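Local coordinates for protein CT253 (PDB 6UXC) that is of unknown function but is probably a chlamydial lipoprotein, with a folded part that binds a sodium ion in the crystal, at residues A22-F27 with T87-A92; L37-Q42 with T164-M169; R51-S56 with E176-V181; I114-R119 with Q171-E176. All coordinates share one frame; numbering follows the deposited sequence.

Contact 1: residues A22-F27 with T87-A92; sequences AMLPVF and TQLLPA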
loop_
_atom_site.group_PDB
_atom_site.type_symbol
_atom_site.label_atom_id
_atom_site.label_comp_id
_atom_site.label_asym_id
_atom_site.label_seq_id
_atom_site.Cartn_x
_atom_site.Cartn_y
_atom_site.Cartn_z
ATOM N N ALA A 22 -7.450 -4.906 8.096
ATOM C CA ALA A 22 -6.389 -4.182 8.780
ATOM C C ALA A 22 -5.334 -3.861 7.729
ATOM O O ALA A 22 -4.974 -4.751 6.950
ATOM C CB ALA A 22 -5.773 -5.025 9.883
ATOM N N MET A 23 -4.857 -2.619 7.686
ATOM C CA MET A 23 -3.753 -2.271 6.788
ATOM C C MET A 23 -2.467 -2.158 7.595
ATOM O O MET A 23 -2.398 -1.386 8.564
ATOM C CB MET A 23 -3.982 -0.954 6.048
ATOM C CG MET A 23 -2.939 -0.683 4.887
ATOM S SD MET A 23 -2.977 1.089 4.560
ATOM C CE MET A 23 -1.981 1.715 5.934
ATOM N N LEU A 24 -1.453 -2.915 7.189
ATOM C CA LEU A 24 -0.136 -2.727 7.774
ATOM C C LEU A 24 0.512 -1.462 7.226
ATOM O O LEU A 24 0.288 -1.083 6.076
ATOM C CB LEU A 24 0.765 -3.903 7.451
ATOM C CG LEU A 24 0.205 -5.282 7.828
ATOM C CD1 LEU A 24 1.160 -6.393 7.464
ATOM C CD2 LEU A 24 -0.156 -5.328 9.331
ATOM N N PRO A 25 1.365 -0.819 8.007
ATOM C CA PRO A 25 2.214 0.223 7.428
ATOM C C PRO A 25 2.910 -0.304 6.186
ATOM O O PRO A 25 3.403 -1.434 6.148
ATOM C CB PRO A 25 3.216 0.526 8.543
ATOM C CG PRO A 25 2.501 0.124 9.810
ATOM C CD PRO A 25 1.674 -1.066 9.436
ATOM N N VAL A 26 2.986 0.554 5.171
ATOM C CA VAL A 26 3.645 0.157 3.943
ATOM C C VAL A 26 5.128 -0.120 4.199
ATOM O O VAL A 26 5.846 0.639 4.870
ATOM C CB VAL A 26 3.414 1.237 2.871
ATOM C CG1 VAL A 26 4.342 1.001 1.635
ATOM C CG2 VAL A 26 1.922 1.278 2.480
ATOM N N PHE A 27 5.590 -1.224 3.638
ATOM C CA PHE A 27 6.949 -1.715 3.794
ATOM C C PHE A 27 7.802 -1.201 2.638
ATOM O O PHE A 27 7.366 -1.238 1.483
ATOM C CB PHE A 27 6.908 -3.243 3.806
ATOM C CG PHE A 27 8.157 -3.919 4.248
ATOM C CD1 PHE A 27 8.682 -3.690 5.510
ATOM C CD2 PHE A 27 8.776 -4.855 3.430
ATOM C CE1 PHE A 27 9.833 -4.369 5.936
ATOM C CE2 PHE A 27 9.913 -5.548 3.846
ATOM C CZ PHE A 27 10.437 -5.292 5.102
ATOM N N THR A 87 -2.890 -12.434 16.180
ATOM C CA THR A 87 -4.017 -11.959 16.992
ATOM C C THR A 87 -4.037 -10.446 17.152
ATOM O O THR A 87 -5.102 -9.866 17.380
ATOM C CB THR A 87 -3.977 -12.607 18.367
ATOM O OG1 THR A 87 -2.752 -12.266 19.028
ATOM C CG2 THR A 87 -4.108 -14.122 18.229
ATOM N N GLN A 88 -2.882 -9.790 17.035
ATOM C CA GLN A 88 -2.853 -8.331 17.150
ATOM C C GLN A 88 -3.583 -7.627 16.018
ATOM O O GLN A 88 -3.882 -6.430 16.137
ATOM C CB GLN A 88 -1.411 -7.840 17.197
ATOM C CG GLN A 88 -0.719 -8.111 18.510
ATOM C CD GLN A 88 0.732 -7.707 18.498
ATOM O OE1 GLN A 88 1.151 -6.837 17.721
ATOM N NE2 GLN A 88 1.519 -8.357 19.332
ATOM N N LEU A 89 -3.927 -8.344 14.954
ATOM C CA LEU A 89 -4.684 -7.760 13.854
ATOM C C LEU A 89 -6.162 -8.091 13.912
ATOM O O LEU A 89 -6.947 -7.539 13.136
ATOM C CB LEU A 89 -4.085 -8.216 12.539
ATOM C CG LEU A 89 -2.662 -7.623 12.488
ATOM C CD1 LEU A 89 -1.725 -8.481 11.749
ATOM C CD2 LEU A 89 -2.668 -6.180 11.969
ATOM N N LEU A 90 -6.577 -8.954 14.824
ATOM C CA LEU A 90 -7.988 -9.103 15.055
ATOM C C LEU A 90 -8.501 -7.776 15.604
ATOM O O LEU A 90 -7.748 -7.071 16.297
ATOM C CB LEU A 90 -8.236 -10.212 16.047
ATOM C CG LEU A 90 -7.729 -11.592 15.583
ATOM C CD1 LEU A 90 -7.907 -12.627 16.686
ATOM C CD2 LEU A 90 -8.459 -12.047 14.305
ATOM N N PRO A 91 -9.760 -7.407 15.312
ATOM C CA PRO A 91 -10.823 -8.220 14.699
ATOM C C PRO A 91 -10.922 -8.152 13.185
ATOM O O PRO A 91 -11.982 -8.481 12.622
ATOM C CB PRO A 91 -12.088 -7.616 15.311
ATOM C CG PRO A 91 -11.727 -6.143 15.389
ATOM C CD PRO A 91 -10.283 -6.116 15.812
ATOM N N ALA A 92 -9.847 -7.738 12.530
ATOM C CA ALA A 92 -9.852 -7.824 11.081
ATOM C C ALA A 92 -9.999 -9.280 10.636
ATOM O O ALA A 92 -9.553 -10.227 11.309
ATOM C CB ALA A 92 -8.583 -7.234 10.501
#
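Ala-22, the first residue of the segment 22-27, meets Ala-92 methyl to methyl, with 3.6 Å between Ala-22 CB and Ala-92 CB. The Ala-92 methyl also lies against the backbone, 3.5 Å from Ala-22 N, so this end of the contact between the two segments is tight. The second packed point is one methyl of Leu-89. Its CD2 fits between Ala-22 CB, 3.9 Å away, and Leu-24 CD2, 3.7 Å away. Leu-24 and Leu-89 cross at about a right angle, so they touch by single branches rather than along their lengths. CG of Leu-24 stands beside its own backbone N (chi1 -54°), and from there the branch carrying CD2 swings over to Leu-89. His-64 and Phe-74 also lie against Leu-89, and together with Ala-71 on Leu-24 they add to the apolar patch. All four touching residues are buried, and no hydrogen bond passes between the segments. The loose side belongs to 87-92: Leu-90 points away, and Thr-87, Gln-88 and Pro-91 are exposed, with a cis peptide bond before Pro-91. Inside this turn Ala-92 N donates to Leu-89 O at 3.0 Å, which brings the two residues that touch Ala-22 close to each other. Backbone hydrogen bonds join Ala-22 to Phe-94 and Val-96. The contact is therefore the entry of a connection, by way of a 3-10 turn, into strand 94-105, which pairs in parallel with strand 19-28 in the mixed beta-sheet.

Contact 2: residues L37-Q42 with T164-M169; sequences LPWNLQ and TPMGLM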
loop_
_atom_site.group_PDB
_atom_site.type_symbol
_atom_site.label_atom_id
_atom_site.label_comp_id
_atom_site.label_asym_id
_atom_site.label_seq_id
_atom_site.Cartn_x
_atom_site.Cartn_y
_atom_site.Cartn_z
ATOM N N LEU A 37 13.588 13.802 -1.418
ATOM C CA LEU A 37 12.189 14.159 -1.278
ATOM C C LEU A 37 11.929 14.771 0.081
ATOM O O LEU A 37 12.429 14.281 1.094
ATOM C CB LEU A 37 11.297 12.934 -1.432
ATOM C CG LEU A 37 10.838 12.582 -2.835
ATOM C CD1 LEU A 37 9.732 11.578 -2.703
ATOM C CD2 LEU A 37 10.382 13.818 -3.624
ATOM N N PRO A 38 11.124 15.843 0.133
ATOM C CA PRO A 38 10.776 16.443 1.420
ATOM C C PRO A 38 9.711 15.690 2.198
ATOM O O PRO A 38 9.196 16.222 3.185
ATOM C CB PRO A 38 10.279 17.840 1.013
ATOM C CG PRO A 38 9.708 17.645 -0.329
ATOM C CD PRO A 38 10.574 16.603 -1.000
ATOM N N TRP A 39 9.359 14.471 1.791
ATOM C CA TRP A 39 8.461 13.654 2.580
ATOM C C TRP A 39 8.905 12.209 2.457
ATOM O O TRP A 39 9.707 11.851 1.597
ATOM C CB TRP A 39 6.983 13.829 2.158
ATOM C CG TRP A 39 6.603 13.146 0.852
ATOM C CD1 TRP A 39 6.089 11.887 0.686
ATOM C CD2 TRP A 39 6.716 13.702 -0.468
ATOM N NE1 TRP A 39 5.891 11.626 -0.664
ATOM C CE2 TRP A 39 6.253 12.726 -1.383
ATOM C CE3 TRP A 39 7.150 14.926 -0.961
ATOM C CZ2 TRP A 39 6.233 12.942 -2.771
ATOM C CZ3 TRP A 39 7.124 15.137 -2.334
ATOM C CH2 TRP A 39 6.665 14.141 -3.217
ATOM N N ASN A 40 8.349 11.373 3.322
ATOM C CA ASN A 40 8.663 9.954 3.368
ATOM C C ASN A 40 7.695 9.180 2.475
ATOM O O ASN A 40 6.484 9.225 2.684
ATOM C CB ASN A 40 8.560 9.476 4.817
ATOM C CG ASN A 40 8.842 8.017 4.961
ATOM O OD1 ASN A 40 7.936 7.214 5.159
ATOM N ND2 ASN A 40 10.117 7.655 4.864
ATOM N N LEU A 41 8.236 8.482 1.473
ATOM C CA LEU A 41 7.377 7.773 0.524
ATOM C C LEU A 41 6.507 6.736 1.225
ATOM O O LEU A 41 5.302 6.633 0.948
ATOM C CB LEU A 41 8.248 7.121 -0.540
ATOM C CG LEU A 41 7.650 6.852 -1.902
ATOM C CD1 LEU A 41 7.185 8.145 -2.642
ATOM C CD2 LEU A 41 8.699 6.128 -2.707
ATOM N N GLN A 42 7.091 5.952 2.139
ATOM C CA GLN A 42 6.297 4.990 2.908
ATOM C C GLN A 42 5.132 5.662 3.615
ATOM O O GLN A 42 4.014 5.120 3.650
ATOM C CB GLN A 42 7.157 4.280 3.958
ATOM C CG GLN A 42 7.964 3.148 3.437
ATOM N N THR A 164 1.712 16.717 -10.870
ATOM C CA THR A 164 3.093 16.417 -11.196
ATOM C C THR A 164 3.202 14.999 -11.730
ATOM O O THR A 164 2.290 14.190 -11.548
ATOM C CB THR A 164 3.979 16.544 -9.966
ATOM O OG1 THR A 164 3.612 15.512 -9.031
ATOM C CG2 THR A 164 3.826 17.927 -9.348
ATOM N N PRO A 165 4.311 14.671 -12.395
ATOM C CA PRO A 165 4.426 13.316 -12.936
ATOM C C PRO A 165 4.362 12.268 -11.840
ATOM O O PRO A 165 3.695 11.235 -11.996
ATOM C CB PRO A 165 5.783 13.352 -13.661
ATOM C CG PRO A 165 5.880 14.767 -14.134
ATOM C CD PRO A 165 5.355 15.556 -12.950
ATOM N N MET A 166 5.017 12.524 -10.711
ATOM C CA MET A 166 4.978 11.542 -9.641
ATOM C C MET A 166 3.565 11.412 -9.085
ATOM O O MET A 166 3.128 10.310 -8.762
ATOM C CB MET A 166 5.934 11.933 -8.524
ATOM C CG MET A 166 6.041 10.850 -7.452
ATOM S SD MET A 166 6.936 11.345 -6.000
ATOM C CE MET A 166 8.483 11.941 -6.675
ATOM N N GLY A 167 2.864 12.535 -8.921
ATOM C CA GLY A 167 1.550 12.504 -8.296
ATOM C C GLY A 167 0.514 11.831 -9.175
ATOM O O GLY A 167 -0.337 11.083 -8.685
ATOM N N LEU A 168 0.588 12.076 -10.479
ATOM C CA LEU A 168 -0.282 11.389 -11.432
ATOM C C LEU A 168 -0.052 9.885 -11.361
ATOM O O LEU A 168 -1.001 9.090 -11.323
ATOM C CB LEU A 168 0.011 11.913 -12.838
ATOM C CG LEU A 168 -0.429 13.346 -13.124
ATOM C CD1 LEU A 168 0.233 13.925 -14.386
ATOM C CD2 LEU A 168 -1.935 13.373 -13.286
ATOM N N MET A 169 1.223 9.488 -11.353
ATOM C CA MET A 169 1.592 8.081 -11.286
ATOM C C MET A 169 1.095 7.457 -9.988
ATOM O O MET A 169 0.456 6.394 -9.999
ATOM C CB MET A 169 3.114 7.959 -11.416
ATOM C CG MET A 169 3.644 6.551 -11.540
ATOM S SD MET A 169 4.105 5.872 -9.944
ATOM C CE MET A 169 5.595 6.812 -9.576
#
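Trp-39 and Met-166 approach from opposite directions and meet in a Met-aromatic contact. Met-166 SD lies 3.7 Å from Trp-39 CZ2 and 4.0 Å from Trp-39 CH2; the sulfur is 72° off the normal of the six-membered ring, an oblique approach. The Met-166 chain leaves its helix with CG anti to the backbone N (chi1 -174°), runs on extended and bends only at chi3, which carries the terminal methyl aside. Apolar packing follows from that bend: Met-166 CE meets the end of Leu-37 tip to tip, 4.1 Å from Leu-37 CD2. Leu-37 in turn sets CD1 over one face of the indole, 3.7 Å above its plane and toward the rim. Trp-156 and Phe-161 also meet the Trp-39 ring, Phe-161 edge-to-face. No hydrogen bond crosses between the segments. Thr-164 is the N-cap of helix 165-184, its OG1 accepting from Gly-167 N at 3.1 Å with an N-H...O angle of 153° and also bonded to Phe-161 O. On the other side Asn-40 caps the start of helix 41-55 through Ala-43 N. With the indole N-H bonded to Glu-44 in the helix that follows, the loop leading into helix 41-55 and the first turn of helix 165-184 are joined mainly by nonpolar contact, to which the polarisable sulfur against an aromatic ring probably contributes.

Contact 3: residues R51-S56 with E176-V181; sequences RRLHSS and EIVARV. With NA (sodium ion), chain C.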
loop_
_atom_site.group_PDB
_atom_site.type_symbol
_atom_site.label_atom_id
_atom_site.label_comp_id
_atom_site.label_asym_id
_atom_site.label_seq_id
_atom_site.Cartn_x
_atom_site.Cartn_y
_atom_site.Cartn_z
ATOM N N ARG A 51 -6.500 5.973 3.419
ATOM C CA ARG A 51 -7.652 6.824 3.154
ATOM C C ARG A 51 -8.620 6.157 2.175
ATOM O O ARG A 51 -9.842 6.288 2.294
ATOM C CB ARG A 51 -7.215 8.185 2.608
ATOM C CG ARG A 51 -6.679 9.130 3.656
ATOM C CD ARG A 51 -6.188 10.429 3.025
ATOM N NE ARG A 51 -5.628 11.340 4.008
ATOM C CZ ARG A 51 -6.339 12.220 4.707
ATOM N NH1 ARG A 51 -7.643 12.312 4.549
ATOM N NH2 ARG A 51 -5.733 13.016 5.569
ATOM N N ARG A 52 -8.088 5.460 1.180
ATOM C CA ARG A 52 -8.945 4.830 0.180
ATOM C C ARG A 52 -9.626 3.569 0.691
ATOM O O ARG A 52 -10.740 3.253 0.245
ATOM C CB ARG A 52 -8.115 4.539 -1.069
ATOM C CG ARG A 52 -7.813 5.804 -1.883
ATOM C CD ARG A 52 -6.846 5.515 -3.026
ATOM N NE ARG A 52 -6.666 6.683 -3.891
ATOM C CZ ARG A 52 -5.879 7.716 -3.601
ATOM N NH1 ARG A 52 -5.190 7.743 -2.457
ATOM N NH2 ARG A 52 -5.789 8.732 -4.452
ATOM N N LEU A 53 -8.969 2.815 1.571
ATOM C CA LEU A 53 -9.648 1.672 2.171
ATOM C C LEU A 53 -10.737 2.162 3.101
ATOM O O LEU A 53 -11.821 1.565 3.174
ATOM C CB LEU A 53 -8.643 0.799 2.916
ATOM C CG LEU A 53 -7.544 0.143 2.091
ATOM C CD1 LEU A 53 -6.548 -0.552 3.034
ATOM C CD2 LEU A 53 -8.133 -0.861 1.154
ATOM N N HIS A 54 -10.474 3.277 3.796
ATOM C CA HIS A 54 -11.490 3.917 4.638
ATOM C C HIS A 54 -12.678 4.382 3.796
ATOM O O HIS A 54 -13.835 4.063 4.095
ATOM C CB HIS A 54 -10.842 5.086 5.399
ATOM C CG HIS A 54 -11.776 5.848 6.267
ATOM N ND1 HIS A 54 -11.588 7.174 6.566
ATOM C CD2 HIS A 54 -12.923 5.482 6.881
ATOM C CE1 HIS A 54 -12.574 7.595 7.336
ATOM N NE2 HIS A 54 -13.402 6.588 7.534
ATOM N N SER A 55 -12.402 5.090 2.696
ATOM C CA SER A 55 -13.490 5.584 1.853
ATOM C C SER A 55 -14.261 4.455 1.187
ATOM O O SER A 55 -15.449 4.613 0.876
ATOM C CB SER A 55 -12.934 6.529 0.791
ATOM O OG SER A 55 -12.321 7.654 1.400
ATOM N N SER A 56 -13.606 3.329 0.917
ATOM C CA SER A 56 -14.315 2.218 0.301
ATOM C C SER A 56 -15.528 1.822 1.129
ATOM O O SER A 56 -15.426 1.572 2.333
ATOM C CB SER A 56 -13.393 1.006 0.152
ATOM O OG SER A 56 -14.151 -0.128 -0.266
ATOM N N GLU A 176 -5.418 1.479 -8.298
ATOM C CA GLU A 176 -5.353 0.076 -8.700
ATOM C C GLU A 176 -5.154 -0.832 -7.498
ATOM O O GLU A 176 -5.728 -1.929 -7.437
ATOM C CB GLU A 176 -4.232 -0.176 -9.713
ATOM C CG GLU A 176 -4.263 -1.627 -10.248
ATOM C CD GLU A 176 -3.290 -1.916 -11.406
ATOM O OE1 GLU A 176 -3.702 -2.610 -12.363
ATOM O OE2 GLU A 176 -2.130 -1.493 -11.360
ATOM N N ILE A 177 -4.324 -0.408 -6.547
ATOM C CA ILE A 177 -4.073 -1.228 -5.370
ATOM C C ILE A 177 -5.390 -1.501 -4.652
ATOM O O ILE A 177 -5.713 -2.644 -4.307
ATOM C CB ILE A 177 -3.057 -0.541 -4.444
ATOM C CG1 ILE A 177 -1.641 -0.593 -5.042
ATOM C CG2 ILE A 177 -3.095 -1.181 -3.088
ATOM C CD1 ILE A 177 -0.676 0.364 -4.355
ATOM N N VAL A 178 -6.170 -0.449 -4.418
ATOM C CA VAL A 178 -7.388 -0.632 -3.642
ATOM C C VAL A 178 -8.433 -1.391 -4.446
ATOM O O VAL A 178 -9.166 -2.207 -3.879
ATOM C CB VAL A 178 -7.909 0.718 -3.136
ATOM C CG1 VAL A 178 -9.283 0.561 -2.524
ATOM C CG2 VAL A 178 -6.955 1.282 -2.097
ATOM N N ALA A 179 -8.490 -1.197 -5.767
ATOM C CA ALA A 179 -9.449 -1.952 -6.572
ATOM C C ALA A 179 -9.167 -3.445 -6.497
ATOM O O ALA A 179 -10.102 -4.257 -6.407
ATOM C CB ALA A 179 -9.416 -1.490 -8.034
ATOM N N ARG A 180 -7.877 -3.822 -6.528
ATOM C CA ARG A 180 -7.500 -5.226 -6.430
ATOM C C ARG A 180 -7.803 -5.788 -5.048
ATOM O O ARG A 180 -8.317 -6.910 -4.932
ATOM C CB ARG A 180 -6.016 -5.390 -6.739
ATOM C CG ARG A 180 -5.680 -5.083 -8.184
ATOM C CD ARG A 180 -6.302 -6.107 -9.134
ATOM N NE ARG A 180 -5.348 -6.444 -10.179
ATOM C CZ ARG A 180 -5.161 -5.729 -11.282
ATOM N NH1 ARG A 180 -5.881 -4.634 -11.503
ATOM N NH2 ARG A 180 -4.254 -6.118 -12.170
ATOM N N VAL A 181 -7.484 -5.035 -3.996
ATOM C CA VAL A 181 -7.788 -5.502 -2.648
ATOM C C VAL A 181 -9.286 -5.729 -2.509
ATOM O O VAL A 181 -9.730 -6.746 -1.961
ATOM C CB VAL A 181 -7.270 -4.506 -1.604
ATOM C CG1 VAL A 181 -7.767 -4.907 -0.196
ATOM C CG2 VAL A 181 -5.734 -4.487 -1.643
HETATM NA NA NA C . -14.092 1.592 4.151
HETATM O O HOH W 1 -13.659 1.820 6.712
HETATM O O HOH W 2 -16.187 2.119 5.490
#
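The sodium ion is gripped by three backbone carbonyls of the segment 51-56: Leu-53 O at 2.5 Å, His-54 O at 2.5 Å and Ser-56 O at 2.2 Å from the ion. This is helix-helix packing, of helix 41-55 on helix 165-184, beside a carbonyl-lined sodium site at and just past the C-terminal end of the first helix. Two waters and Leu-59 O complete the shell of six oxygens, none of them from a carboxylate; one of the waters also lies at the edge of the His-54 ring, in its plane. Beyond the helix, Ser-56 OG is hydrogen-bonded to Glu-182 and Lys-58. The helix segments 51-55 and 176-181 approach to 10.1 Å between axes and cross at -44°. Val-178 is the residue between them. With CG1 anti to its backbone N (chi1 171°), it brings both methyls to 4.1 Å from Leu-53 CD2, while its CG2 also reaches Arg-52 CB at 3.6 Å. Arg-52 thus gives only the root of its side chain to the contact; the extended remainder leads away to a salt bridge with Glu-48. Along 176-181, Glu-176 and Arg-180 form their own salt bridge one turn apart, and Arg-180 has a second partner in Glu-136 of strand 131-143. One turn past Val-178, the last apolar touch within the two segments is Leu-53 CD2 on Val-181 CG1 at 4.3 Å.

Contact 4: residues I114-R119 with Q171-E176; sequences ISASVR and QRLFRE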
loop_
_atom_site.group_PDB
_atom_site.type_symbol
_atom_site.label_atom_id
_atom_site.label_comp_id
_atom_site.label_asym_id
_atom_site.label_seq_id
_atom_site.Cartn_x
_atom_site.Cartn_y
_atom_site.Cartn_z
ATOM N N ILE A 114 8.987 8.473 -14.498
ATOM C CA ILE A 114 9.089 8.061 -13.113
ATOM C C ILE A 114 8.086 6.940 -12.907
ATOM O O ILE A 114 6.954 7.006 -13.399
ATOM C CB ILE A 114 8.854 9.238 -12.147
ATOM C CG1 ILE A 114 9.070 8.777 -10.705
ATOM C CG2 ILE A 114 7.458 9.837 -12.315
ATOM C CD1 ILE A 114 9.162 9.898 -9.737
ATOM N N SER A 115 8.515 5.889 -12.225
ATOM C CA SER A 115 7.679 4.713 -12.063
ATOM C C SER A 115 7.837 4.170 -10.659
ATOM O O SER A 115 8.848 4.402 -9.988
ATOM C CB SER A 115 8.044 3.616 -13.074
ATOM O OG SER A 115 9.368 3.174 -12.844
ATOM N N ALA A 116 6.834 3.404 -10.236
ATOM C CA ALA A 116 6.862 2.725 -8.956
ATOM C C ALA A 116 6.211 1.360 -9.096
ATOM O O ALA A 116 5.342 1.144 -9.946
ATOM C CB ALA A 116 6.162 3.518 -7.851
ATOM N N SER A 117 6.658 0.441 -8.264
ATOM C CA SER A 117 6.225 -0.946 -8.303
ATOM C C SER A 117 5.903 -1.359 -6.881
ATOM O O SER A 117 6.711 -1.123 -5.976
ATOM C CB SER A 117 7.323 -1.838 -8.899
ATOM O OG SER A 117 6.938 -3.192 -8.942
ATOM N N VAL A 118 4.739 -1.979 -6.677
ATOM C CA VAL A 118 4.282 -2.355 -5.339
ATOM C C VAL A 118 3.838 -3.813 -5.339
ATOM O O VAL A 118 3.009 -4.210 -6.170
ATOM C CB VAL A 118 3.121 -1.463 -4.863
ATOM C CG1 VAL A 118 2.533 -1.998 -3.548
ATOM C CG2 VAL A 118 3.587 -0.031 -4.734
ATOM N N ARG A 119 4.361 -4.604 -4.391
ATOM C CA ARG A 119 3.837 -5.947 -4.165
ATOM C C ARG A 119 2.700 -5.871 -3.148
ATOM O O ARG A 119 2.900 -5.459 -1.995
ATOM C CB ARG A 119 4.889 -6.950 -3.694
ATOM C CG ARG A 119 4.275 -8.343 -3.565
ATOM C CD ARG A 119 5.263 -9.383 -3.081
ATOM N NE ARG A 119 6.371 -9.539 -3.992
ATOM C CZ ARG A 119 7.629 -9.207 -3.728
ATOM N NH1 ARG A 119 7.989 -8.695 -2.560
ATOM N NH2 ARG A 119 8.541 -9.399 -4.660
ATOM N N GLN A 171 -1.370 8.419 -8.015
ATOM C CA GLN A 171 -2.826 8.356 -7.969
ATOM C C GLN A 171 -3.339 7.113 -8.689
ATOM O O GLN A 171 -4.185 6.381 -8.162
ATOM C CB GLN A 171 -3.391 9.637 -8.583
ATOM C CG GLN A 171 -4.861 9.837 -8.381
ATOM C CD GLN A 171 -5.335 11.109 -9.038
ATOM O OE1 GLN A 171 -5.030 11.365 -10.202
ATOM N NE2 GLN A 171 -6.068 11.925 -8.294
ATOM N N ARG A 172 -2.804 6.830 -9.873
ATOM C CA ARG A 172 -3.288 5.664 -10.612
ATOM C C ARG A 172 -2.923 4.381 -9.876
ATOM O O ARG A 172 -3.728 3.441 -9.806
ATOM C CB ARG A 172 -2.726 5.648 -12.037
ATOM C CG ARG A 172 -3.364 6.669 -12.976
ATOM C CD ARG A 172 -3.166 6.275 -14.448
ATOM N NE ARG A 172 -1.766 5.980 -14.694
ATOM C CZ ARG A 172 -0.845 6.904 -14.957
ATOM N NH1 ARG A 172 -1.193 8.187 -15.058
ATOM N NH2 ARG A 172 0.418 6.540 -15.148
ATOM N N LEU A 173 -1.714 4.332 -9.321
ATOM C CA LEU A 173 -1.270 3.159 -8.586
ATOM C C LEU A 173 -2.110 2.929 -7.335
ATOM O O LEU A 173 -2.501 1.786 -7.052
ATOM C CB LEU A 173 0.205 3.324 -8.244
ATOM C CG LEU A 173 0.920 2.162 -7.580
ATOM C CD1 LEU A 173 0.813 0.875 -8.381
ATOM C CD2 LEU A 173 2.382 2.551 -7.369
ATOM N N PHE A 174 -2.395 3.989 -6.561
ATOM C CA PHE A 174 -3.204 3.809 -5.357
ATOM C C PHE A 174 -4.594 3.310 -5.734
ATOM O O PHE A 174 -5.151 2.435 -5.063
ATOM C CB PHE A 174 -3.348 5.110 -4.571
ATOM C CG PHE A 174 -2.058 5.697 -4.096
ATOM C CD1 PHE A 174 -1.008 4.911 -3.703
ATOM C CD2 PHE A 174 -1.922 7.069 -4.015
ATOM C CE1 PHE A 174 0.175 5.475 -3.262
ATOM C CE2 PHE A 174 -0.735 7.635 -3.557
ATOM C CZ PHE A 174 0.296 6.838 -3.189
ATOM N N ARG A 175 -5.162 3.862 -6.807
ATOM C CA ARG A 175 -6.478 3.417 -7.251
ATOM C C ARG A 175 -6.466 1.938 -7.606
ATOM O O ARG A 175 -7.376 1.198 -7.212
ATOM C CB ARG A 175 -6.926 4.232 -8.453
ATOM C CG ARG A 175 -7.315 5.653 -8.155
ATOM C CD ARG A 175 -7.616 6.320 -9.474
ATOM N NE ARG A 175 -7.909 7.739 -9.357
ATOM C CZ ARG A 175 -7.515 8.656 -10.236
ATOM N NH1 ARG A 175 -6.781 8.313 -11.289
ATOM N NH2 ARG A 175 -7.841 9.925 -10.051
ATOM N N GLU A 176 -5.418 1.479 -8.298
ATOM C CA GLU A 176 -5.353 0.076 -8.700
ATOM C C GLU A 176 -5.154 -0.832 -7.498
ATOM O O GLU A 176 -5.728 -1.929 -7.437
ATOM C CB GLU A 176 -4.232 -0.176 -9.713
ATOM C CG GLU A 176 -4.263 -1.627 -10.248
ATOM C CD GLU A 176 -3.290 -1.916 -11.406
ATOM O OE1 GLU A 176 -3.702 -2.610 -12.363
ATOM O OE2 GLU A 176 -2.130 -1.493 -11.360
#
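Ala-116 and Val-118 meet Leu-173 from alternate positions on one face of strand 113-124. At the start of the segment 114-119, Ile-114 directs its side chain to an earlier part of the same helix, touching Pro-165, Met-166 and Met-169. Ser-115 contributes to the sheet instead, its backbone paired with Lys-104. Next comes Ala-116, whose CB points at the helix and rests 3.9 Å from Leu-173 CD2. It is the point of nearest backbone approach, with 8.2 Å between Ala-116 CA and Leu-173 CA, a gap that the leucine spans. Ser-117 points away, toward the other side of the sheet, where it touches Leu-101 and Ile-137. Val-118 then returns to the helix side: its CG2 is likewise 3.9 Å from Leu-173 CD2, the two side chains passing each other at a slant. One leucine methyl therefore serves both strand residues. Leu-173 holds CG anti to its backbone N (chi1 -175°), a setting that sends CG toward the strand. Phe-45 of helix 41-55 reaches Val-118 as well and stacks edge-to-face with Phe-174, so a second helix adjoins the same apolar layer. All three touching residues are buried and the contact is purely apolar. A helix laid on the face of a mixed beta-sheet, resting one leucine methyl across two residues of a strand, is helix-on-sheet packing.

How the contacts relate
From the N terminus, strand 19-28 opens contact 1, which closes on the turn before strand 94-105. Inside that loop, the lead into helix 41-55 opens contact 2 and the helix end contact 3, both on helix 165-184, so each crosses contact 1. Contacts 2 and 3 also cross, tying the approach to helix 41-55 to the start of helix 165-184, then later turns of both, centres about 18 Å apart. Contact 4 opens on strand 113-124, after contact 1 has closed; it crosses contact 2 and is nested within the loop of contact 3, sharing Glu-176. Met-23 touches Leu-53 between contacts 1 and 3, and Met-169 touches Ser-115 between contacts 2 and 4, binding sheet and helices together.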